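Local structure of cellulosomal scaffoldin (Acetivibrio cellulolyticus, 4WI0) at residues T3-I8 / D77-T82; G92-G97 / L106-E111. The protein probably degrades cellulose as a cellulosomal scaffoldin whose C-terminal X module and type II dockerin, the part studied here, bind a cohesin. The protein carries 1 engineered substitution. All coordinates share one frame; numbering follows the deposited sequence.

Contact 1: T3-I8 / D77-T82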
ATOM      1  N   THR B   3      10.264 -21.000  31.335  1.00 29.84           N
ATOM      2  CA  THR B   3      10.048 -19.758  30.608  1.00 27.94           C
ATOM      3  C   THR B   3       9.873 -20.047  29.120  1.00 26.01           C
ATOM      4  O   THR B   3      10.742 -20.662  28.496  1.00 26.14           O
ATOM      5  CB  THR B   3      11.236 -18.792  30.783  1.00 28.81           C
ATOM      6  OG1 THR B   3      11.479 -18.578  32.177  1.00 30.07           O
ATOM      7  CG2 THR B   3      10.950 -17.454  30.114  1.00 28.39           C
ATOM      8  N   VAL B   4       8.751 -19.602  28.557  1.00 24.06           N
ATOM      9  CA  VAL B   4       8.527 -19.644  27.115  1.00 22.41           C
ATOM     10  C   VAL B   4       8.767 -18.226  26.567  1.00 21.90           C
ATOM     11  O   VAL B   4       8.134 -17.274  27.017  1.00 22.56           O
ATOM     12  CB  VAL B   4       7.101 -20.145  26.787  1.00 21.60           C
ATOM     13  CG1 VAL B   4       6.881 -20.237  25.286  1.00 20.74           C
ATOM     14  CG2 VAL B   4       6.854 -21.503  27.423  1.00 21.95           C
ATOM     15  N   SER B   5       9.693 -18.094  25.618  1.00 21.03           N
ATOM     16  CA  SER B   5      10.036 -16.797  25.023  1.00 20.61           C
ATOM     17  C   SER B   5      10.094 -16.833  23.484  1.00 19.40           C
ATOM     18  O   SER B   5      10.022 -17.895  22.864  1.00 19.46           O
ATOM     19  CB  SER B   5      11.384 -16.324  25.583  1.00 21.54           C
ATOM     20  OG  SER B   5      12.410 -17.249  25.265  1.00 21.79           O
ATOM     21  N   GLY B   6      10.234 -15.665  22.869  1.00 19.44           N
ATOM     22  CA  GLY B   6      10.387 -15.576  21.418  1.00 18.74           C
ATOM     23  C   GLY B   6      10.204 -14.182  20.847  1.00 18.56           C
ATOM     24  O   GLY B   6      10.119 -13.200  21.589  1.00 19.13           O
ATOM     25  N   TYR B   7      10.142 -14.115  19.521  1.00 18.05           N
ATOM     26  CA  TYR B   7      10.018 -12.856  18.789  1.00 18.52           C
ATOM     27  C   TYR B   7       8.852 -12.885  17.802  1.00 17.66           C
ATOM     28  O   TYR B   7       8.688 -13.852  17.068  1.00 17.42           O
ATOM     29  CB  TYR B   7      11.317 -12.571  18.032  1.00 19.21           C
ATOM     30  CG  TYR B   7      12.444 -12.175  18.941  1.00 20.37           C
ATOM     31  CD1 TYR B   7      13.233 -13.137  19.566  1.00 21.01           C
ATOM     32  CD2 TYR B   7      12.712 -10.833  19.203  1.00 21.27           C
ATOM     33  CE1 TYR B   7      14.271 -12.772  20.413  1.00 22.30           C
ATOM     34  CE2 TYR B   7      13.744 -10.463  20.050  1.00 22.50           C
ATOM     35  CZ  TYR B   7      14.518 -11.436  20.649  1.00 23.21           C
ATOM     36  OH  TYR B   7      15.545 -11.069  21.496  1.00 24.78           O
ATOM     37  N   ILE B   8       8.046 -11.825  17.817  1.00 17.98           N
ATOM     38  CA  ILE B   8       6.970 -11.612  16.850  1.00 17.52           C
ATOM     39  C   ILE B   8       7.352 -10.383  16.009  1.00 18.45           C
ATOM     40  O   ILE B   8       7.796  -9.380  16.565  1.00 18.85           O
ATOM     41  CB  ILE B   8       5.607 -11.315  17.545  1.00 17.22           C
ATOM     42  CG1 ILE B   8       5.284 -12.313  18.676  1.00 17.15           C
ATOM     43  CG2 ILE B   8       4.481 -11.253  16.523  1.00 16.53           C
ATOM     44  CD1 ILE B   8       4.979 -13.729  18.243  1.00 16.64           C
ATOM     45  N   ASP B  77      12.878 -24.623  29.607  1.00 27.75           N
ATOM     46  CA  ASP B  77      12.881 -23.301  28.978  1.00 27.82           C
ATOM     47  C   ASP B  77      12.896 -23.479  27.461  1.00 27.57           C
ATOM     48  O   ASP B  77      13.680 -24.274  26.948  1.00 27.97           O
ATOM     49  CB  ASP B  77      14.101 -22.487  29.417  1.00 29.10           C
ATOM     50  CG  ASP B  77      14.012 -22.017  30.856  1.00 29.95           C
ATOM     51  OD1 ASP B  77      12.935 -22.132  31.484  1.00 29.48           O
ATOM     52  OD2 ASP B  77      15.033 -21.517  31.365  1.00 32.17           O
ATOM     53  N   LYS B  78      12.027 -22.753  26.756  1.00 26.91           N
ATOM     54  CA  LYS B  78      11.864 -22.924  25.316  1.00 26.43           C
ATOM     55  C   LYS B  78      11.750 -21.594  24.584  1.00 25.99           C
ATOM     56  O   LYS B  78      10.934 -20.741  24.948  1.00 24.61           O
ATOM     57  CB  LYS B  78      10.609 -23.748  25.014  1.00 26.53           C
ATOM     58  CG  LYS B  78      10.377 -23.993  23.527  1.00 27.34           C
ATOM     59  CD  LYS B  78       9.102 -24.781  23.291  1.00 28.88           C
ATOM     60  CE  LYS B  78       9.001 -25.270  21.852  1.00 30.27           C
ATOM     61  NZ  LYS B  78       9.771 -26.526  21.651  1.00 31.69           N
ATOM     62  N   GLU B  79      12.548 -21.455  23.527  1.00 26.18           N
ATOM     63  CA  GLU B  79      12.475 -20.306  22.630  1.00 26.37           C
ATOM     64  C   GLU B  79      11.654 -20.676  21.389  1.00 24.64           C
ATOM     65  O   GLU B  79      12.070 -21.509  20.595  1.00 25.55           O
ATOM     66  CB  GLU B  79      13.894 -19.860  22.245  1.00 28.61           C
ATOM     67  CG  GLU B  79      13.978 -18.433  21.747  1.00 29.55           C
ATOM     68  CD  GLU B  79      15.399 -17.890  21.683  1.00 33.34           C
ATOM     69  OE1 GLU B  79      16.329 -18.640  21.296  1.00 34.09           O
ATOM     70  OE2 GLU B  79      15.578 -16.696  22.021  1.00 33.77           O
ATOM     71  N   LEU B  80      10.480 -20.070  21.240  1.00 22.91           N
ATOM     72  CA  LEU B  80       9.595 -20.360  20.114  1.00 21.16           C
ATOM     73  C   LEU B  80      10.121 -19.833  18.800  1.00 20.43           C
ATOM     74  O   LEU B  80       9.837 -20.402  17.758  1.00 19.79           O
ATOM     75  CB  LEU B  80       8.214 -19.761  20.339  1.00 21.13           C
ATOM     76  CG  LEU B  80       7.482 -20.228  21.595  1.00 22.03           C
ATOM     77  CD1 LEU B  80       6.011 -19.861  21.478  1.00 21.98           C
ATOM     78  CD2 LEU B  80       7.651 -21.731  21.815  1.00 22.79           C
ATOM     79  N   SER B  81      10.883 -18.741  18.853  1.00 18.96           N
ATOM     80  CA  SER B  81      11.395 -18.109  17.650  1.00 18.67           C
ATOM     81  C   SER B  81      12.613 -17.264  18.019  1.00 19.27           C
ATOM     82  O   SER B  81      12.909 -17.106  19.197  1.00 19.02           O
ATOM     83  CB  SER B  81      10.316 -17.237  17.016  1.00 17.87           C
ATOM     84  OG  SER B  81       9.776 -16.319  17.954  1.00 17.41           O
ATOM     85  N   THR B  82      13.302 -16.729  17.018  1.00 19.61           N
ATOM     86  CA  THR B  82      14.505 -15.915  17.242  1.00 20.56           C
ATOM     87  C   THR B  82      14.351 -14.559  16.556  1.00 20.45           C
ATOM     88  O   THR B  82      13.420 -14.355  15.772  1.00 19.04           O
ATOM     89  CB  THR B  82      15.760 -16.609  16.695  1.00 21.86           C
ATOM     90  OG1 THR B  82      15.661 -16.737  15.270  1.00 21.68           O
ATOM     91  CG2 THR B  82      15.941 -18.000  17.332  1.00 22.23           C
TER
HETATM   92  O   HOH W   1      14.522 -16.090  24.718  1.00 29.57           O
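Tyr7 N donates to Ser81 OG at 2.7 Å, a side-chain acceptor taking over where the ladder of backbone bonds between these parallel strands has stopped. That ladder is regular at its other end: Lys78 N reaches Thr3 O, Ser5 N reaches Lys78 O at 3.0 Å, and Leu80 N reaches Ser5 O at 2.8 Å. At the start Asp77 lends its carboxylate, with Thr3 N meeting OD1 at 2.9 Å from above the carboxylate plane (39° out of it). Ser5 and Glu79 share one sheet face, where a water beside Ser5 OG donates to Glu79 OE2 at 3.0 Å. The register slips after Glu79: Leu80 turns out of the extended conformation, and Ser81 rather than Leu80 comes opposite Gly6. Ser81 OG stands between its own backbone N and carbonyl carbon (chi1 53°), turned to the partner strand; side-chain-less Gly6 lets it come within 3.6 Å of Gly6 CA. The apolar packing is carried by Val4, whose CG1, anti to the backbone N (chi1 -178°), sits 3.7 Å from Leu80 CG with the two side chains crossing obliquely; Val72 and Val74 of strand 67-74 close over them. Farther along, Tyr7 CD1 rests 3.5 Å from Thr82 C, and Ser81 O lies in plane at the ring edge. Strand 44-50 flanks segment 3-8 on its other side, and Tyr7 also shares a backbone bond with Ile87, where strand 78-89 resumes its pairing. The parallel pair thus joins the N-terminal and a late strand of the X module's beta-sandwich. Its chemistry implies a break bridged by one hydroxyl: Ser81 OG secures Tyr7 N, while buried Ser81 O has no polar partner in the model.

Contact 2: G92-G97 / L106-E111. With CA (calcium ion), chain C.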
ATOM      1  N   GLY B  92      -4.004  -6.486   8.494  1.00 17.21           N
ATOM      2  CA  GLY B  92      -5.091  -6.254   7.541  1.00 17.16           C
ATOM      3  C   GLY B  92      -6.367  -7.057   7.716  1.00 17.52           C
ATOM      4  O   GLY B  92      -7.190  -7.045   6.815  1.00 17.09           O
ATOM      5  N   ASP B  93      -6.529  -7.775   8.831  1.00 17.68           N
ATOM      6  CA  ASP B  93      -7.872  -8.178   9.277  1.00 18.72           C
ATOM      7  C   ASP B  93      -8.385  -7.082  10.209  1.00 19.25           C
ATOM      8  O   ASP B  93      -8.112  -7.085  11.415  1.00 19.24           O
ATOM      9  CB  ASP B  93      -7.889  -9.541   9.974  1.00 18.79           C
ATOM     10  CG  ASP B  93      -9.298  -9.968  10.365  1.00 20.22           C
ATOM     11  OD1 ASP B  93     -10.245  -9.428   9.766  1.00 20.49           O
ATOM     12  OD2 ASP B  93      -9.472 -10.825  11.271  1.00 20.56           O
ATOM     13  N   MET B  94      -9.140  -6.153   9.629  1.00 19.97           N
ATOM     14  CA  MET B  94      -9.472  -4.882  10.259  1.00 21.20           C
ATOM     15  C   MET B  94     -10.713  -4.978  11.143  1.00 23.12           C
ATOM     16  O   MET B  94     -11.641  -5.727  10.843  1.00 22.72           O
ATOM     17  CB  MET B  94      -9.727  -3.825   9.178  1.00 21.60           C
ATOM     18  CG  MET B  94      -8.624  -3.694   8.141  1.00 20.90           C
ATOM     19  SD  MET B  94      -7.021  -3.288   8.855  1.00 21.36           S
ATOM     20  CE  MET B  94      -7.345  -1.619   9.397  1.00 21.68           C
ATOM     21  N   ALA B  95     -10.724  -4.194  12.222  1.00 25.12           N
ATOM     22  CA  ALA B  95     -11.917  -4.033  13.051  1.00 27.51           C
ATOM     23  C   ALA B  95     -12.979  -3.218  12.307  1.00 30.09           C
ATOM     24  O   ALA B  95     -12.833  -2.009  12.113  1.00 30.22           O
ATOM     25  CB  ALA B  95     -11.567  -3.378  14.379  1.00 27.49           C
ATOM     26  N   ILE B  96     -14.038  -3.909  11.884  1.00 33.23           N
ATOM     27  CA  ILE B  96     -15.144  -3.312  11.139  1.00 36.20           C
ATOM     28  C   ILE B  96     -16.417  -3.637  11.905  1.00 40.67           C
ATOM     29  O   ILE B  96     -16.718  -4.809  12.150  1.00 42.25           O
ATOM     30  CB  ILE B  96     -15.248  -3.883   9.707  1.00 35.64           C
ATOM     31  CG1 ILE B  96     -13.920  -3.712   8.959  1.00 33.51           C
ATOM     32  CG2 ILE B  96     -16.372  -3.195   8.937  1.00 36.96           C
ATOM     33  CD1 ILE B  96     -13.821  -4.530   7.687  1.00 33.49           C
ATOM     34  N   GLY B  97     -17.158  -2.602  12.288  1.00 44.47           N
ATOM     35  CA  GLY B  97     -18.300  -2.765  13.185  1.00 47.72           C
ATOM     36  C   GLY B  97     -17.861  -3.189  14.576  1.00 48.22           C
ATOM     37  O   GLY B  97     -18.600  -3.879  15.279  1.00 50.19           O
ATOM     38  N   LEU B 106     -11.715  -8.089   0.627  1.00 22.80           N
ATOM     39  CA  LEU B 106     -11.997  -6.767   0.066  1.00 22.89           C
ATOM     40  C   LEU B 106     -12.495  -5.764   1.112  1.00 22.95           C
ATOM     41  O   LEU B 106     -12.153  -4.582   1.047  1.00 21.56           O
ATOM     42  CB  LEU B 106     -13.017  -6.876  -1.074  1.00 24.29           C
ATOM     43  CG  LEU B 106     -13.329  -5.621  -1.890  1.00 24.56           C
ATOM     44  CD1 LEU B 106     -12.104  -5.139  -2.662  1.00 24.09           C
ATOM     45  CD2 LEU B 106     -14.483  -5.872  -2.843  1.00 26.23           C
ATOM     46  N   GLU B 107     -13.293  -6.235   2.070  1.00 23.59           N
ATOM     47  CA  GLU B 107     -13.866  -5.350   3.092  1.00 24.53           C
ATOM     48  C   GLU B 107     -12.772  -4.687   3.922  1.00 22.02           C
ATOM     49  O   GLU B 107     -12.898  -3.527   4.314  1.00 21.16           O
ATOM     50  CB  GLU B 107     -14.834  -6.102   4.010  1.00 26.53           C
ATOM     51  CG  GLU B 107     -16.247  -6.225   3.464  1.00 30.21           C
ATOM     52  CD  GLU B 107     -16.300  -6.890   2.104  1.00 32.53           C
ATOM     53  OE1 GLU B 107     -15.906  -8.077   2.001  1.00 35.52           O
ATOM     54  OE2 GLU B 107     -16.727  -6.225   1.136  1.00 33.95           O
ATOM     55  N   ASP B 108     -11.707  -5.437   4.179  1.00 21.01           N
ATOM     56  CA  ASP B 108     -10.544  -4.921   4.897  1.00 20.01           C
ATOM     57  C   ASP B 108      -9.850  -3.839   4.088  1.00 20.03           C
ATOM     58  O   ASP B 108      -9.480  -2.796   4.632  1.00 19.40           O
ATOM     59  CB  ASP B 108      -9.574  -6.048   5.201  1.00 19.13           C
ATOM     60  CG  ASP B 108     -10.176  -7.083   6.115  1.00 19.33           C
ATOM     61  OD1 ASP B 108     -10.459  -6.750   7.280  1.00 19.38           O
ATOM     62  OD2 ASP B 108     -10.387  -8.229   5.677  1.00 19.45           O
ATOM     63  N   ILE B 109      -9.703  -4.083   2.787  1.00 20.68           N
ATOM     64  CA  ILE B 109      -9.160  -3.075   1.868  1.00 21.04           C
ATOM     65  C   ILE B 109     -10.053  -1.842   1.828  1.00 21.03           C
ATOM     66  O   ILE B 109      -9.560  -0.720   1.902  1.00 20.56           O
ATOM     67  CB  ILE B 109      -8.970  -3.625   0.433  1.00 22.18           C
ATOM     68  CG1 ILE B 109      -7.860  -4.686   0.436  1.00 22.91           C
ATOM     69  CG2 ILE B 109      -8.644  -2.485  -0.539  1.00 22.57           C
ATOM     70  CD1 ILE B 109      -7.394  -5.151  -0.929  1.00 23.81           C
ATOM     71  N   LEU B 110     -11.365  -2.043   1.706  1.00 21.25           N
ATOM     72  CA  LEU B 110     -12.288  -0.909   1.644  1.00 21.90           C
ATOM     73  C   LEU B 110     -12.267  -0.080   2.925  1.00 22.02           C
ATOM     74  O   LEU B 110     -12.433   1.140   2.880  1.00 21.41           O
ATOM     75  CB  LEU B 110     -13.711  -1.365   1.313  1.00 22.91           C
ATOM     76  CG  LEU B 110     -13.859  -1.941  -0.093  1.00 23.29           C
ATOM     77  CD1 LEU B 110     -15.220  -2.599  -0.261  1.00 24.92           C
ATOM     78  CD2 LEU B 110     -13.644  -0.861  -1.148  1.00 23.53           C
ATOM     79  N   GLU B 111     -12.030  -0.735   4.057  1.00 21.67           N
ATOM     80  CA  GLU B 111     -11.961  -0.040   5.329  1.00 22.48           C
ATOM     81  C   GLU B 111     -10.801   0.967   5.345  1.00 22.14           C
ATOM     82  O   GLU B 111     -10.961   2.090   5.821  1.00 21.82           O
ATOM     83  CB  GLU B 111     -11.823  -1.050   6.476  1.00 23.34           C
ATOM     84  CG  GLU B 111     -11.996  -0.467   7.874  1.00 24.96           C
ATOM     85  CD  GLU B 111     -13.362   0.152   8.114  1.00 26.35           C
ATOM     86  OE1 GLU B 111     -14.346  -0.204   7.426  1.00 28.20           O
ATOM     87  OE2 GLU B 111     -13.456   1.009   9.010  1.00 28.19           O
TER
HETATM   88 CA    CA C 201     -11.409  -9.048   7.778  1.00 19.58          CA
HETATM   89  O   HOH W   2     -12.745  -7.792   9.398  1.00 22.57           O
HETATM   90  O   HOH W   3     -13.290  -8.669   6.360  1.00 22.89           O
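Asp93 and Asp108 grip one calcium ion from the two segments, in a variant of the dockerin F-hand, the loop-helix half of an EF-hand. Asp93 gives a single oxygen, OD1, at 2.3 Å. Asp108, on helix 106-113, chelates with both OD1 and OD2, each 2.5 Å from the calcium ion, and its carboxylate plane stands 89° from that of Asp93. Asp101 OD1, Ala103 O and two waters bring the ligands to seven. Asp108 OD1 works twice, since Met94 N also donates to it at 2.8 Å (N-H...O 167°), approaching from above the carboxylate plane. This bond ties the loop backbone to the same oxygen that holds the metal, and the calcium ion probably offsets the repulsion among the gathered carboxylates. A second shell fixes both carboxylates: Gly102 N donates to Asp93 OD2, the oxygen that does not bind the metal, and Asn105 N to Asp108 OD2, which does. Packing is tight here, with buried Gly92 O only 3.0 Å from Asp108 CB, while Met94 CG lies against OD1 and the backbone O of Asp108. Toward solvent the fit is looser. Partly exposed Ile96 and Glu111 slide past each other in opposite directions, Ile96 CG1 lying 3.9 Å from Glu111 CG, and the carboxylate of Glu111 pairs through OE1 with Lys114. Between metal and loop, one calcium-bound water donates a hydrogen bond to Met94 O at 2.8 Å.

Overall arrangement
Contact 1 and contact 2 lie on opposite sides of the chain's centre, their centres 31 Å apart, and share no strand or helix. The first closes part of the X module's sheet, the second belongs to the dockerin's first calcium loop, and strand 78-89 leads along the chain from one toward the other. Both are only partly buried, but differently: in 3-8 / 77-82 the backbones themselves pair and an apolar Val4-Leu80 contact packs on one sheet face, whereas in 92-97 / 106-111 a calcium ion, its two aspartates, Gly92 and Met94 form the buried part and aliphatic contact lies at the margin. Accordingly, strand pairing dominates one contact and ionic coordination the other.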